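Local coordinates for putative dehydratase (Mesorhizobium loti, PDB 2POZ) that probably acts as a lyase, possibly a dehydratase, of the mandelate racemase-like group of the enolase superfamily, and packs as an octamer, at the interface of chains A and B. Sequence-based numbering; all coordinates share one arbitrary frame. Chains: chain A/B, Putative dehydratase.

The interface of chains A and B. Residues chain A 116-117, 120, 291, 324, 326; chain B 68-69, 288.
A:Lys291 runs out almost straight from helix 287-298, with CG trans to the backbone N (chi1 174°), and turns only at its last torsion, which swings the ammonium NZ toward B:Glu69. The glutamate, at the start of helix 68-78, comes from the opposite direction, folded at chi2 (-80°) to bring its carboxylate back to the lysine. They meet in a salt bridge, NZ of A:Lys291 to OE2 of B:Glu69 at 3.0 Å, though as a hydrogen bond it is weak. Behind it, the side-chain oxygen OD1 of A:Asn324 takes a hydrogen bond from the same NZ at 2.6 Å, the donor lying in the plane of the amide carbonyl, so the amide steadies the ammonium on its own side of the interface. The amide and carboxylate planes are 67° apart, and ND2 of A:Asn324 sits 3.5 Å from CG of B:Glu69, touching the glutamate's stem rather than its acid. A methionine in place of A:Lys291 would probably leave the B:Glu69 carboxylate without its charged mate and the A:Asn324 OD1 without this donor. On the far side of the carboxylate, the methyl CG2 of A:Thr326 lies 3.6 Å from OE1 of B:Glu69. The selenomethionine B:Met288 sets its methyl CE 4.0 Å from CE of A:Lys291, an apolar touch on the carbon next to the ammonium. This patch belongs to a two-fold interface between copies of one protein, seen within a deposited octamer, and the same contacts recur with the roles of the two chains swapped. The backbone closes it: N of B:Glu69, in the first turn of its helix, donates a nearly straight hydrogen bond to the carbonyl O of A:Gly117 at 3.1 Å.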
loop_
_atom_site.group_PDB
_atom_site.type_symbol
_atom_site.label_atom_id
_atom_site.label_comp_id
_atom_site.label_asym_id
_atom_site.label_seq_id
_atom_site.Cartn_x
_atom_site.Cartn_y
_atom_site.Cartn_z
ATOM N N PHE A 116 -33.820 15.529 14.470
ATOM C CA PHE A 116 -32.660 14.676 14.213
ATOM C C PHE A 116 -32.833 13.223 14.655
ATOM O O PHE A 116 -31.927 12.406 14.476
ATOM C CB PHE A 116 -31.421 15.261 14.918
ATOM C CG PHE A 116 -30.808 16.443 14.208
ATOM C CD1 PHE A 116 -31.417 17.006 13.086
ATOM C CD2 PHE A 116 -29.608 16.990 14.661
ATOM C CE1 PHE A 116 -30.840 18.093 12.428
ATOM C CE2 PHE A 116 -29.025 18.075 14.007
ATOM C CZ PHE A 116 -29.643 18.627 12.889
ATOM N N GLY A 117 -33.980 12.903 15.246
ATOM C CA GLY A 117 -34.209 11.542 15.689
ATOM C C GLY A 117 -34.376 11.411 17.189
ATOM O O GLY A 117 -34.259 10.316 17.749
ATOM N N ILE A 120 -31.005 11.358 23.379
ATOM C CA ILE A 120 -30.393 10.158 23.934
ATOM C C ILE A 120 -29.987 10.437 25.384
ATOM O O ILE A 120 -29.918 9.523 26.206
ATOM C CB ILE A 120 -29.126 9.740 23.149
ATOM C CG1 ILE A 120 -29.510 9.210 21.773
ATOM C CG2 ILE A 120 -28.358 8.675 23.924
ATOM C CD1 ILE A 120 -28.325 8.722 20.968
ATOM N N LYS A 291 -23.713 16.363 12.284
ATOM C CA LYS A 291 -24.362 15.119 12.674
ATOM C C LYS A 291 -23.899 14.025 11.689
ATOM O O LYS A 291 -23.613 12.892 12.096
ATOM C CB LYS A 291 -25.889 15.253 12.623
ATOM C CG LYS A 291 -26.627 13.939 12.884
ATOM C CD LYS A 291 -28.146 14.122 12.895
ATOM C CE LYS A 291 -28.857 12.774 13.006
ATOM N NZ LYS A 291 -28.390 11.963 14.176
ATOM N N ASN A 324 -28.320 14.458 20.728
ATOM C CA ASN A 324 -28.710 13.449 19.744
ATOM C C ASN A 324 -27.708 12.392 19.260
ATOM O O ASN A 324 -28.100 11.252 19.003
ATOM C CB ASN A 324 -29.313 14.202 18.546
ATOM C CG ASN A 324 -29.702 13.292 17.397
ATOM O OD1 ASN A 324 -28.907 13.039 16.495
ATOM N ND2 ASN A 324 -30.932 12.801 17.421
ATOM N N THR A 326 -25.013 9.426 18.950
ATOM C CA THR A 326 -24.781 8.211 19.708
ATOM C C THR A 326 -23.341 8.052 20.191
ATOM O O THR A 326 -23.101 7.362 21.182
ATOM C CB THR A 326 -25.183 6.973 18.876
ATOM O OG1 THR A 326 -24.587 7.067 17.582
ATOM C CG2 THR A 326 -26.689 6.909 18.701
ATOM N N ILE B 68 -35.915 7.735 18.520
ATOM C CA ILE B 68 -35.500 6.866 17.426
ATOM C C ILE B 68 -34.020 6.493 17.438
ATOM O O ILE B 68 -33.682 5.308 17.390
ATOM C CB ILE B 68 -35.880 7.499 16.072
ATOM C CG1 ILE B 68 -37.376 7.851 16.083
ATOM C CG2 ILE B 68 -35.584 6.528 14.938
ATOM C CD1 ILE B 68 -37.914 8.382 14.767
ATOM N N GLU B 69 -33.137 7.487 17.504
ATOM C CA GLU B 69 -31.699 7.218 17.544
ATOM C C GLU B 69 -31.345 6.262 18.684
ATOM O O GLU B 69 -30.539 5.345 18.507
ATOM C CB GLU B 69 -30.909 8.517 17.740
ATOM C CG GLU B 69 -30.776 9.409 16.510
ATOM C CD GLU B 69 -29.692 8.938 15.552
ATOM O OE1 GLU B 69 -28.742 8.261 16.008
ATOM O OE2 GLU B 69 -29.776 9.265 14.349
HETATM N N MSE B 288 -33.204 6.878 8.191
HETATM C CA MSE B 288 -32.097 7.741 8.620
HETATM C C MSE B 288 -30.743 7.076 8.356
HETATM O O MSE B 288 -29.801 7.736 7.924
HETATM C CB MSE B 288 -32.228 8.107 10.106
HETATM C CG MSE B 288 -31.057 8.928 10.661
HETATM SE SE MSE B 288 -30.728 10.614 9.739
HETATM C CE MSE B 288 -31.955 11.754 10.734
#